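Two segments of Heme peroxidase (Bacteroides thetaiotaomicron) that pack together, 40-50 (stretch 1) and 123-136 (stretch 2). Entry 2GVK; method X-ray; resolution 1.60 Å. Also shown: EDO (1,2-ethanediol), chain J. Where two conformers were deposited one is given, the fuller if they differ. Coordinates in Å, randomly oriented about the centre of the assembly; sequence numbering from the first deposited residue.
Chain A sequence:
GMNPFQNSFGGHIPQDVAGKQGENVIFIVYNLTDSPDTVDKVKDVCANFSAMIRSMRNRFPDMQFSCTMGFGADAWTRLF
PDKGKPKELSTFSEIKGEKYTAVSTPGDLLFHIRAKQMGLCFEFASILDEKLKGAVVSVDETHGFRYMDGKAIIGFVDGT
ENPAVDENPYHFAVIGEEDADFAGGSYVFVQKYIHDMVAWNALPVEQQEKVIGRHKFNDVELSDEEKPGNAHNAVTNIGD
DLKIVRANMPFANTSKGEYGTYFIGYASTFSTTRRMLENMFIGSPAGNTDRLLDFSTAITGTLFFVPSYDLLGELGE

Stretch 1 (40-50) DKVKDVCANFS
Stretch 2, residues 123-136: EFASILDEKLKGAV

The most distinctive feature of this contact is a lysine that reaches past the end of the opposing helix to bond to the backbone of the turn beyond it. The side chain of K41, with chi1 in m and chi2 to chi4 all t, is fully extended, and its NZ donates a hydrogen bond of 2.7 Å to K133 O. The acceptor is a backbone carbonyl in the turn that follows the helix, and the extended side chain ends at it.

Stretch 1 is helical throughout, and stretch 2 is helical from 123 to 131. The two axes approach to 10.2 Å, and their N-to-C directions make an angle of 144°, so the chains run roughly antiparallel. The register is set by K41 and L132, whose CA atoms are 5.6 Å apart. Beyond the helix, L132 (phi/psi -101/8) is the first residue to leave helical angles; K133 is extended at -54/122, and G134 adopts 93/-18, where a CB would be jammed against the carbonyl O of K133. A135 N closes the turn with a 2.8 Å hydrogen bond to L132 O. The CB of A135 points toward stretch 1 and lies 3.9 Å from K41 CB, a small methyl fitting beside the base of the lysine.

The apolar centre is formed by V45 and L132. V45 (chi1 t) points toward stretch 2, placing CG2 3.7 Å from L132 CD2 and CG1 3.8 Å from L128 CD2. Both leucines have chi1 m and chi2 t; although the CA-to-CB bond of L132 points away and that of L128 sideways, their ends come nearer to stretch 1. V42 (chi1 t) adds a looser contact, CG2 to L132 CD2 at 4.2 Å. Farther along, the buried rings of F49 (chi1 t, chi2 68°) and F124 (chi1 t, chi2 -85°) meet obliquely, with centroids 5.8 Å apart and planes at 87°; F49 CE1 approaches F124 CZ to 3.8 Å, near the plane of the F124 ring.

Charge borders this apolar packing. K131, m-t-t-m from chi1 to chi4, lays its aliphatic base against V45, with K131 CB 3.9 Å from V45 CG2. Its far end carries K131 NZ to D44 OD2 at 3.2 Å in a hydrogen-bonded salt bridge. D44 has chi1 t and chi2 69°. A water reinforces the link, donating to D44 OD2 at 3.1 Å and K131 O at 2.7 Å. Long lysine chains thus combine apolar cover with polar ends. Together the stretches bury 527 Å².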

# COMPACT_ATOMS: atom_id res chain seq x y z
N ASP A 40 -9.22 -40.02 13.53
CA ASP A 40 -7.90 -39.53 13.96
C ASP A 40 -7.39 -38.39 13.08
O ASP A 40 -6.77 -37.44 13.58
CB ASP A 40 -6.89 -40.66 13.96
CG ASP A 40 -7.05 -41.59 15.16
OD1 ASP A 40 -7.83 -41.26 16.09
OD2 ASP A 40 -6.38 -42.64 15.18
N LYS A 41 -7.59 -38.49 11.78
CA LYS A 41 -7.12 -37.43 10.86
C LYS A 41 -7.90 -36.14 11.07
O LYS A 41 -7.32 -35.05 11.10
CB LYS A 41 -7.17 -37.91 9.41
CG LYS A 41 -6.08 -38.92 9.11
CD LYS A 41 -6.12 -39.42 7.72
CE LYS A 41 -5.00 -40.43 7.48
NZ LYS A 41 -5.23 -41.20 6.23
N VAL A 42 -9.20 -36.26 11.30
CA VAL A 42 -10.00 -35.08 11.59
C VAL A 42 -9.56 -34.45 12.92
O VAL A 42 -9.42 -33.23 13.02
CB VAL A 42 -11.52 -35.41 11.62
CG1 VAL A 42 -12.35 -34.20 12.17
CG2 VAL A 42 -11.99 -35.80 10.22
N LYS A 43 -9.29 -35.28 13.91
CA LYS A 43 -8.85 -34.79 15.22
C LYS A 43 -7.48 -34.11 15.13
O LYS A 43 -7.23 -33.11 15.82
CB LYS A 43 -8.83 -35.92 16.25
CG LYS A 43 -10.20 -36.36 16.69
CD LYS A 43 -10.14 -37.35 17.83
CE LYS A 43 -11.54 -37.71 18.31
NZ LYS A 43 -11.53 -38.53 19.58
N ASP A 44 -6.61 -34.61 14.25
CA ASP A 44 -5.28 -33.97 14.00
C ASP A 44 -5.46 -32.56 13.50
O ASP A 44 -4.78 -31.65 13.92
CB ASP A 44 -4.46 -34.75 12.96
CG ASP A 44 -3.10 -34.06 12.64
OD1 ASP A 44 -2.22 -34.04 13.54
OD2 ASP A 44 -2.92 -33.54 11.50
N VAL A 45 -6.40 -32.37 12.59
CA VAL A 45 -6.69 -31.02 12.09
C VAL A 45 -7.27 -30.15 13.23
O VAL A 45 -6.84 -29.01 13.42
CB VAL A 45 -7.65 -31.04 10.88
CG1 VAL A 45 -8.08 -29.63 10.52
CG2 VAL A 45 -7.00 -31.70 9.69
N CYS A 46 -8.21 -30.69 14.00
CA CYS A 46 -8.77 -29.95 15.15
C CYS A 46 -7.65 -29.49 16.09
O CYS A 46 -7.63 -28.33 16.53
CB CYS A 46 -9.76 -30.81 15.94
SG CYS A 46 -11.25 -31.24 15.09
N ALA A 47 -6.75 -30.41 16.42
CA ALA A 47 -5.68 -30.15 17.35
C ALA A 47 -4.71 -29.08 16.85
O ALA A 47 -4.15 -28.32 17.65
CB ALA A 47 -4.92 -31.42 17.65
N ASN A 48 -4.52 -29.02 15.54
CA ASN A 48 -3.51 -28.17 14.95
C ASN A 48 -4.05 -26.94 14.23
O ASN A 48 -3.28 -26.15 13.65
CB ASN A 48 -2.66 -29.01 14.00
CG ASN A 48 -1.79 -29.97 14.73
OD1 ASN A 48 -0.93 -29.56 15.53
ND2 ASN A 48 -2.02 -31.26 14.53
N PHE A 49 -5.36 -26.76 14.30
CA PHE A 49 -6.04 -25.70 13.52
C PHE A 49 -5.58 -24.29 13.89
O PHE A 49 -5.20 -23.52 13.01
CB PHE A 49 -7.55 -25.81 13.69
CG PHE A 49 -8.34 -24.98 12.70
CD1 PHE A 49 -8.35 -25.31 11.35
CD2 PHE A 49 -9.08 -23.91 13.12
CE1 PHE A 49 -9.11 -24.57 10.45
CE2 PHE A 49 -9.83 -23.19 12.23
CZ PHE A 49 -9.83 -23.51 10.89
N SER A 50 -5.58 -23.97 15.18
CA SER A 50 -5.15 -22.64 15.60
C SER A 50 -3.64 -22.43 15.31
O SER A 50 -3.24 -21.34 14.97
CB SER A 50 -5.47 -22.39 17.08
OG SER A 50 -4.76 -23.28 17.90
N GLU A 123 -2.49 -22.24 0.09
CA GLU A 123 -1.48 -22.84 0.95
C GLU A 123 -2.16 -23.61 2.11
O GLU A 123 -1.87 -24.79 2.35
CB GLU A 123 -0.55 -21.74 1.50
CG GLU A 123 0.44 -22.20 2.56
CD GLU A 123 1.63 -22.87 1.98
OE1 GLU A 123 1.54 -23.36 0.83
OE2 GLU A 123 2.69 -22.85 2.65
N PHE A 124 -3.05 -22.94 2.80
CA PHE A 124 -3.76 -23.52 3.92
C PHE A 124 -4.58 -24.74 3.47
O PHE A 124 -4.52 -25.80 4.07
CB PHE A 124 -4.68 -22.46 4.54
CG PHE A 124 -5.17 -22.81 5.94
CD1 PHE A 124 -6.28 -23.60 6.12
CD2 PHE A 124 -4.50 -22.31 7.09
CE1 PHE A 124 -6.76 -23.88 7.39
CE2 PHE A 124 -4.97 -22.58 8.33
CZ PHE A 124 -6.11 -23.35 8.50
N ALA A 125 -5.31 -24.58 2.37
CA ALA A 125 -6.13 -25.64 1.87
C ALA A 125 -5.31 -26.88 1.46
O ALA A 125 -5.76 -27.99 1.63
CB ALA A 125 -6.98 -25.14 0.69
N SER A 126 -4.10 -26.66 0.92
CA SER A 126 -3.26 -27.77 0.50
C SER A 126 -2.80 -28.58 1.72
O SER A 126 -2.70 -29.80 1.66
CB SER A 126 -2.05 -27.27 -0.32
OG SER A 126 -1.08 -26.65 0.49
N ILE A 127 -2.55 -27.90 2.83
CA ILE A 127 -2.14 -28.59 4.04
C ILE A 127 -3.32 -29.40 4.60
O ILE A 127 -3.14 -30.53 5.02
CB ILE A 127 -1.56 -27.60 5.06
CG1 ILE A 127 -0.23 -27.02 4.51
CG2 ILE A 127 -1.32 -28.30 6.38
CD1 ILE A 127 0.22 -25.77 5.18
N LEU A 128 -4.54 -28.85 4.52
CA LEU A 128 -5.76 -29.60 4.91
C LEU A 128 -5.90 -30.86 4.06
O LEU A 128 -6.20 -31.94 4.56
CB LEU A 128 -7.01 -28.73 4.76
CG LEU A 128 -7.14 -27.54 5.70
CD1 LEU A 128 -8.37 -26.71 5.31
CD2 LEU A 128 -7.24 -27.99 7.15
N ASP A 129 -5.66 -30.72 2.75
CA ASP A 129 -5.72 -31.85 1.82
C ASP A 129 -4.78 -32.96 2.27
O ASP A 129 -5.15 -34.14 2.35
CB ASP A 129 -5.37 -31.37 0.40
CG ASP A 129 -5.35 -32.52 -0.64
OD1 ASP A 129 -6.23 -33.42 -0.59
OD2 ASP A 129 -4.47 -32.46 -1.56
N GLU A 130 -3.54 -32.58 2.58
CA GLU A 130 -2.53 -33.52 3.03
C GLU A 130 -2.90 -34.18 4.35
O GLU A 130 -2.78 -35.40 4.50
CB GLU A 130 -1.18 -32.81 3.18
CG GLU A 130 -0.56 -32.38 1.85
CD GLU A 130 0.55 -31.32 2.00
OE1 GLU A 130 0.86 -30.91 3.15
OE2 GLU A 130 1.07 -30.87 0.95
N LYS A 131 -3.35 -33.39 5.31
CA LYS A 131 -3.67 -33.91 6.63
C LYS A 131 -4.91 -34.81 6.62
O LYS A 131 -5.02 -35.73 7.45
CB LYS A 131 -3.87 -32.76 7.62
CG LYS A 131 -2.60 -32.08 8.07
CD LYS A 131 -2.94 -30.96 9.14
CE LYS A 131 -1.70 -30.31 9.70
NZ LYS A 131 -0.87 -31.29 10.44
N LEU A 132 -5.83 -34.56 5.70
CA LEU A 132 -7.09 -35.29 5.68
C LEU A 132 -7.13 -36.39 4.63
O LEU A 132 -8.16 -37.03 4.45
CB LEU A 132 -8.26 -34.32 5.44
CG LEU A 132 -8.52 -33.35 6.59
CD1 LEU A 132 -9.46 -32.23 6.16
CD2 LEU A 132 -9.07 -34.08 7.81
N LYS A 133 -5.99 -36.65 3.99
CA LYS A 133 -5.92 -37.63 2.90
C LYS A 133 -6.48 -38.98 3.34
O LYS A 133 -6.01 -39.57 4.29
CB LYS A 133 -4.46 -37.79 2.42
CG LYS A 133 -4.33 -38.50 1.10
CD LYS A 133 -4.66 -37.57 -0.07
N GLY A 134 -7.51 -39.46 2.62
CA GLY A 134 -8.12 -40.76 2.90
C GLY A 134 -9.32 -40.68 3.83
O GLY A 134 -10.14 -41.61 3.87
N ALA A 135 -9.43 -39.56 4.54
CA ALA A 135 -10.49 -39.35 5.56
C ALA A 135 -11.69 -38.62 5.00
O ALA A 135 -12.79 -38.62 5.62
CB ALA A 135 -9.92 -38.57 6.74
N VAL A 136 -11.51 -37.98 3.85
CA VAL A 136 -12.57 -37.16 3.27
C VAL A 136 -12.70 -37.29 1.76
O VAL A 136 -11.77 -37.75 1.07
CB VAL A 136 -12.32 -35.61 3.57
CG1 VAL A 136 -12.39 -35.33 5.07
CG2 VAL A 136 -11.02 -35.15 2.99
C1 EDO J . -8.39 -36.45 -1.99
O1 EDO J . -9.72 -35.98 -2.30
C2 EDO J . -7.39 -35.53 -2.66
O2 EDO J . -6.12 -35.59 -2.01
O HOH W 1 -3.54 -36.04 9.71